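Local coordinates for chaperone SYCD (Yersinia enterocolitica, PDB 2VGX), which acts as a chaperone for translocator proteins of the type III secretion system and probably modulates yop operon expression, at residues B[20-25]-B[54-59]; B[90-95]-B[112-117]. All coordinates share one frame; numbering follows the deposited sequence.

How the contacts relate
Contacts 1 and 2 are two helix-to-helix joints along an all-helical chain with a tetratricopeptide repeat, their centres about 21 Å apart and on opposite sides of the chain's centre. They come in series: contact 1 closes at residue 59 before contact 2 opens at residue 90. Yet they touch through F91, whose CZ packs 3.4 Å from S55 O and whose CE1 lies 3.6 Å from L59 CA, while R90 CD meets L59 CD2 at 4.1 Å. Segment 54-59, at the start of helix 55-67, therefore contacts 20-25 on one hand and the start of 90-95 on the other. Contact 1 mixes charge, aromatic rings and water; contact 2 is apolar and more buried.

Contact 1: residues B[20-25]-B[54-59]; sequences TLEQLY and DSRFFL
Y25 points its ring across to R56 and F57 because CG stands anti to the backbone N (chi1 174°), and R56, extended at first and bent at chi3 (-60°), swings its guanidinium over one face of that ring. CZ of R56 sits 4.5 Å from the centroid of the Y25 ring, a cation-pi contact, although the two planes are well short of parallel. From the edge, R56 NH1 gives an almost straight hydrogen bond to the syn lone pair of E22 OE1 (3.1 Å), with carboxylate and guanidinium nearly coplanar. Water bridges E22 OE1 to R56 NH2, and another water joins Y25 OH to R56 O. D54, the N-cap of helix 55-67, takes the guanidinium side-on: R56 NE reaches D54 OD1 (3.1 Å) and NH2 reaches OD2 (2.9 Å), while OD1 also accepts from R56 N.

On the buried side, Y25 CD1 comes to the rim of the F57 ring at CE1 (3.5 Å), the ring planes 49° apart, and L21 CD1 touches F57 CE2 (4.0 Å). F57 also packs on L47 and C48 of helix 44-50, which lies between the two helices in sequence.

One guanidinium thus bridges two carboxylates, bonded to both, which would fix its rotation and probably offsets the repulsion between E22 and D54.

Contact 2: residues B[90-95]-B[112-117]; sequences RFPFHA and LFLAQE
P92 and F93 present neighbouring surfaces of helix 90-100 to L112, L114 and A115 of helix 105-119, and A115 is where the two backbones draw close. The short helical segments run antiparallel, at 151°, with axes 7.9 Å apart at the nearest point; the CA atoms of P92 and A115 are 5.8 Å apart.

The pyrrolidine ring of P92 faces the other helix. Its CG is 4.1 Å from the backbone N of A115, and its CB meets CD2 of L114 at 4.2 Å. L114 reaches that spot because its CG is anti to the backbone N (chi1 -178°), which carries the branch out toward the proline. The methyl of A115 comes in beside P92 and F93 alike: A115 CB lies 4.3 Å from P92 CG, and the same separation divides it from F93 CB.

F93 leaves its helix along the flank of the interface, and its ring is met obliquely by L112. With CG beside the backbone N (chi1 -64°), L112 starts out away from helix 90-100, yet its CD2 methyl turns back to within 3.9 Å of F93 CD1. The other ortho carbon of the ring, F93 CD2, stands 3.6 Å above the plane of the H94 imidazole, offset toward its rim, and H94 ND1 is hydrogen-bonded to E97. Beyond the pair, helix 128-138 covers F93 with V132 and M135, and L136 touches L112.

The side chains that meet between these consecutive helices are all apolar, and the segments share no polar bond. P92 sits in the first turn, where a backbone N-H is not needed for the helix, and alanine's short side chain is consistent with the close spacing; cohesion here probably rests on shape fit and exclusion of water.

Contact 1: residues B[20-25]-B[54-59]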
loop_
_atom_site.group_PDB
_atom_site.type_symbol
_atom_site.label_atom_id
_atom_site.label_comp_id
_atom_site.label_asym_id
_atom_site.label_seq_id
_atom_site.Cartn_x
_atom_site.Cartn_y
_atom_site.Cartn_z
ATOM N N THR B 20 4.190 4.598 -7.304
ATOM C CA THR B 20 3.232 3.541 -7.006
ATOM C C THR B 20 2.347 3.926 -5.812
ATOM O O THR B 20 1.171 3.547 -5.772
ATOM C CB THR B 20 3.952 2.211 -6.646
ATOM O OG1 THR B 20 5.018 1.945 -7.587
ATOM C CG2 THR B 20 2.964 1.032 -6.570
ATOM N N LEU B 21 2.909 4.683 -4.857
ATOM C CA LEU B 21 2.254 4.907 -3.550
ATOM C C LEU B 21 1.543 6.270 -3.443
ATOM O O LEU B 21 0.847 6.545 -2.452
ATOM C CB LEU B 21 3.293 4.738 -2.405
ATOM C CG LEU B 21 4.102 3.422 -2.413
ATOM C CD1 LEU B 21 5.143 3.460 -1.319
ATOM C CD2 LEU B 21 3.201 2.174 -2.247
ATOM N N GLU B 22 1.699 7.099 -4.470
ATOM C CA GLU B 22 1.217 8.495 -4.399
ATOM C C GLU B 22 -0.319 8.633 -4.191
ATOM O O GLU B 22 -0.793 9.459 -3.370
ATOM C CB GLU B 22 1.715 9.309 -5.594
ATOM C CG GLU B 22 1.446 10.865 -5.489
ATOM C CD GLU B 22 1.907 11.502 -4.168
ATOM O OE1 GLU B 22 2.971 11.082 -3.609
ATOM O OE2 GLU B 22 1.182 12.439 -3.695
ATOM N N GLN B 23 -1.101 7.795 -4.866
ATOM C CA GLN B 23 -2.551 7.913 -4.693
ATOM C C GLN B 23 -3.014 7.388 -3.371
ATOM O O GLN B 23 -3.917 7.961 -2.751
ATOM C CB GLN B 23 -3.339 7.331 -5.874
ATOM C CG GLN B 23 -3.100 8.189 -7.164
ATOM C CD GLN B 23 -3.244 9.732 -6.921
ATOM O OE1 GLN B 23 -2.307 10.517 -7.174
ATOM N NE2 GLN B 23 -4.419 10.152 -6.422
ATOM N N LEU B 24 -2.398 6.294 -2.911
ATOM C CA LEU B 24 -2.654 5.870 -1.550
ATOM C C LEU B 24 -2.230 6.956 -0.552
ATOM O O LEU B 24 -2.880 7.154 0.449
ATOM C CB LEU B 24 -1.907 4.570 -1.234
ATOM C CG LEU B 24 -2.444 3.284 -1.859
ATOM C CD1 LEU B 24 -1.594 2.090 -1.374
ATOM C CD2 LEU B 24 -3.921 3.080 -1.504
ATOM N N TYR B 25 -1.118 7.635 -0.801
ATOM C CA TYR B 25 -0.716 8.721 0.099
ATOM C C TYR B 25 -1.753 9.882 0.114
ATOM O O TYR B 25 -2.109 10.400 1.176
ATOM C CB TYR B 25 0.670 9.239 -0.262
ATOM C CG TYR B 25 1.078 10.461 0.544
ATOM C CD1 TYR B 25 1.323 10.364 1.925
ATOM C CD2 TYR B 25 1.207 11.715 -0.067
ATOM C CE1 TYR B 25 1.700 11.482 2.681
ATOM C CE2 TYR B 25 1.605 12.849 0.669
ATOM C CZ TYR B 25 1.837 12.717 2.053
ATOM O OH TYR B 25 2.221 13.812 2.810
ATOM N N ASP B 54 10.507 6.760 3.892
ATOM C CA ASP B 54 9.804 7.977 3.460
ATOM C C ASP B 54 9.235 8.710 4.684
ATOM O O ASP B 54 8.222 8.287 5.239
ATOM C CB ASP B 54 8.665 7.629 2.473
ATOM C CG ASP B 54 8.169 8.855 1.682
ATOM O OD1 ASP B 54 8.058 9.966 2.261
ATOM O OD2 ASP B 54 7.863 8.700 0.475
ATOM N N SER B 55 9.875 9.832 5.071
ATOM C CA SER B 55 9.482 10.578 6.281
ATOM C C SER B 55 8.011 11.055 6.250
ATOM O O SER B 55 7.387 11.197 7.312
ATOM C CB SER B 55 10.418 11.790 6.480
ATOM O OG SER B 55 10.263 12.734 5.417
ATOM N N ARG B 56 7.464 11.321 5.052
ATOM C CA ARG B 56 6.071 11.767 4.891
ATOM C C ARG B 56 5.078 10.806 5.529
ATOM O O ARG B 56 4.089 11.226 6.134
ATOM C CB ARG B 56 5.681 11.914 3.406
ATOM C CG ARG B 56 6.470 12.971 2.623
ATOM C CD ARG B 56 5.983 12.957 1.166
ATOM N NE ARG B 56 6.184 11.650 0.529
ATOM C CZ ARG B 56 5.521 11.236 -0.558
ATOM N NH1 ARG B 56 4.600 12.034 -1.144
ATOM N NH2 ARG B 56 5.769 10.022 -1.070
ATOM N N PHE B 57 5.363 9.515 5.401
ATOM C CA PHE B 57 4.489 8.456 5.950
ATOM C C PHE B 57 4.519 8.382 7.462
ATOM O O PHE B 57 3.468 8.083 8.075
ATOM C CB PHE B 57 4.829 7.091 5.318
ATOM C CG PHE B 57 4.782 7.092 3.793
ATOM C CD1 PHE B 57 4.036 8.056 3.090
ATOM C CD2 PHE B 57 5.486 6.119 3.067
ATOM C CE1 PHE B 57 4.002 8.052 1.694
ATOM C CE2 PHE B 57 5.456 6.088 1.666
ATOM C CZ PHE B 57 4.706 7.055 0.967
ATOM N N PHE B 58 5.702 8.629 8.061
ATOM C CA PHE B 58 5.832 8.611 9.546
ATOM C C PHE B 58 5.256 9.851 10.161
ATOM O O PHE B 58 4.756 9.797 11.298
ATOM C CB PHE B 58 7.278 8.336 10.005
ATOM C CG PHE B 58 7.740 6.961 9.557
ATOM C CD1 PHE B 58 7.522 5.865 10.375
ATOM C CD2 PHE B 58 8.283 6.765 8.270
ATOM C CE1 PHE B 58 7.885 4.577 9.932
ATOM C CE2 PHE B 58 8.646 5.488 7.840
ATOM C CZ PHE B 58 8.447 4.406 8.692
ATOM N N LEU B 59 5.304 10.958 9.412
ATOM C CA LEU B 59 4.604 12.166 9.864
ATOM C C LEU B 59 3.087 11.895 9.915
ATOM O O LEU B 59 2.427 12.214 10.902
ATOM C CB LEU B 59 4.909 13.352 8.950
ATOM C CG LEU B 59 4.265 14.705 9.356
ATOM C CD1 LEU B 59 4.725 15.138 10.801
ATOM C CD2 LEU B 59 4.542 15.796 8.289
HETATM O O HOH W 1 4.246 8.681 -2.935
HETATM O O HOH W 2 2.958 13.646 5.485
#

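Contact 2: residues B[90-95]-B[112-117]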
loop_
_atom_site.group_PDB
_atom_site.type_symbol
_atom_site.label_atom_id
_atom_site.label_comp_id
_atom_site.label_asym_id
_atom_site.label_seq_id
_atom_site.Cartn_x
_atom_site.Cartn_y
_atom_site.Cartn_z
ATOM N N ARG B 90 8.769 19.599 12.063
ATOM C CA ARG B 90 7.488 19.090 12.581
ATOM C C ARG B 90 7.676 17.863 13.464
ATOM O O ARG B 90 6.887 17.616 14.403
ATOM C CB ARG B 90 6.511 18.827 11.453
ATOM C CG ARG B 90 5.880 20.094 10.824
ATOM C CD ARG B 90 5.079 19.690 9.595
ATOM N NE ARG B 90 4.592 20.795 8.752
ATOM C CZ ARG B 90 5.296 21.373 7.773
ATOM N NH1 ARG B 90 6.557 20.995 7.528
ATOM N NH2 ARG B 90 4.739 22.346 7.045
ATOM N N PHE B 91 8.750 17.100 13.223
ATOM C CA PHE B 91 8.952 15.901 14.042
ATOM C C PHE B 91 9.238 16.226 15.514
ATOM O O PHE B 91 8.514 15.742 16.377
ATOM C CB PHE B 91 9.994 14.967 13.450
ATOM C CG PHE B 91 9.542 14.309 12.183
ATOM C CD1 PHE B 91 8.375 13.541 12.157
ATOM C CD2 PHE B 91 10.276 14.468 11.013
ATOM C CE1 PHE B 91 7.966 12.934 10.976
ATOM C CE2 PHE B 91 9.867 13.852 9.844
ATOM C CZ PHE B 91 8.712 13.075 9.843
ATOM N N PRO B 92 10.309 17.000 15.813
ATOM C CA PRO B 92 10.525 17.380 17.228
ATOM C C PRO B 92 9.373 18.210 17.835
ATOM O O PRO B 92 9.100 18.064 19.015
ATOM C CB PRO B 92 11.813 18.203 17.187
ATOM C CG PRO B 92 11.967 18.629 15.766
ATOM C CD PRO B 92 11.391 17.505 14.946
ATOM N N PHE B 93 8.714 19.029 17.035
ATOM C CA PHE B 93 7.578 19.841 17.520
ATOM C C PHE B 93 6.405 18.961 17.971
ATOM O O PHE B 93 5.932 19.063 19.130
ATOM C CB PHE B 93 7.107 20.878 16.482
ATOM C CG PHE B 93 5.903 21.655 16.943
ATOM C CD1 PHE B 93 6.044 22.663 17.899
ATOM C CD2 PHE B 93 4.628 21.366 16.461
ATOM C CE1 PHE B 93 4.931 23.380 18.373
ATOM C CE2 PHE B 93 3.519 22.084 16.933
ATOM C CZ PHE B 93 3.690 23.096 17.887
ATOM N N HIS B 94 5.934 18.081 17.085
ATOM C CA HIS B 94 4.810 17.206 17.461
ATOM C C HIS B 94 5.153 16.227 18.567
ATOM O O HIS B 94 4.330 15.994 19.449
ATOM C CB HIS B 94 4.123 16.569 16.250
ATOM C CG HIS B 94 3.484 17.572 15.336
ATOM N ND1 HIS B 94 2.531 18.470 15.764
ATOM C CD2 HIS B 94 3.672 17.821 14.020
ATOM C CE1 HIS B 94 2.168 19.236 14.751
ATOM N NE2 HIS B 94 2.846 18.861 13.681
ATOM N N ALA B 95 6.373 15.685 18.566
ATOM C CA ALA B 95 6.807 14.851 19.682
ATOM C C ALA B 95 6.800 15.642 21.006
ATOM O O ALA B 95 6.405 15.094 22.030
ATOM C CB ALA B 95 8.205 14.272 19.437
ATOM N N LEU B 112 11.475 21.084 21.647
ATOM C CA LEU B 112 11.204 22.474 21.216
ATOM C C LEU B 112 12.442 23.283 20.882
ATOM O O LEU B 112 12.426 24.012 19.889
ATOM C CB LEU B 112 10.340 23.216 22.264
ATOM C CG LEU B 112 8.956 22.564 22.388
ATOM C CD1 LEU B 112 8.300 23.012 23.747
ATOM C CD2 LEU B 112 8.063 22.903 21.214
ATOM N N PHE B 113 13.517 23.162 21.664
ATOM C CA PHE B 113 14.787 23.842 21.252
ATOM C C PHE B 113 15.327 23.402 19.897
ATOM O O PHE B 113 15.863 24.202 19.149
ATOM C CB PHE B 113 15.897 23.686 22.307
ATOM C CG PHE B 113 15.684 24.552 23.527
ATOM C CD1 PHE B 113 15.426 25.907 23.391
ATOM C CD2 PHE B 113 15.713 24.004 24.802
ATOM C CE1 PHE B 113 15.213 26.708 24.531
ATOM C CE2 PHE B 113 15.507 24.806 25.934
ATOM C CZ PHE B 113 15.260 26.136 25.790
ATOM N N LEU B 114 15.205 22.119 19.596
ATOM C CA LEU B 114 15.610 21.615 18.283
ATOM C C LEU B 114 14.706 22.164 17.196
ATOM O O LEU B 114 15.196 22.593 16.162
ATOM C CB LEU B 114 15.603 20.076 18.251
ATOM C CG LEU B 114 16.065 19.487 16.886
ATOM C CD1 LEU B 114 17.534 19.946 16.495
ATOM C CD2 LEU B 114 15.973 17.991 16.972
ATOM N N ALA B 115 13.389 22.157 17.411
ATOM C CA ALA B 115 12.474 22.758 16.430
ATOM C C ALA B 115 12.852 24.210 16.184
ATOM O O ALA B 115 12.888 24.646 15.042
ATOM C CB ALA B 115 11.001 22.655 16.890
ATOM N N GLN B 116 13.135 24.946 17.262
ATOM C CA GLN B 116 13.507 26.371 17.182
ATOM C C GLN B 116 14.770 26.601 16.301
ATOM O O GLN B 116 14.790 27.475 15.437
ATOM C CB GLN B 116 13.697 26.916 18.608
ATOM C CG GLN B 116 13.900 28.434 18.704
ATOM C CD GLN B 116 13.804 28.961 20.138
ATOM O OE1 GLN B 116 14.711 28.775 20.948
ATOM N NE2 GLN B 116 12.693 29.619 20.448
ATOM N N GLU B 117 15.796 25.784 16.523
ATOM C CA GLU B 117 17.029 25.805 15.757
ATOM C C GLU B 117 16.730 25.560 14.265
ATOM O O GLU B 117 17.183 26.322 13.419
ATOM C CB GLU B 117 17.952 24.725 16.325
ATOM C CG GLU B 117 19.405 24.773 15.905
ATOM C CD GLU B 117 20.303 23.915 16.810
ATOM O OE1 GLU B 117 19.787 23.171 17.696
ATOM O OE2 GLU B 117 21.542 23.984 16.631
#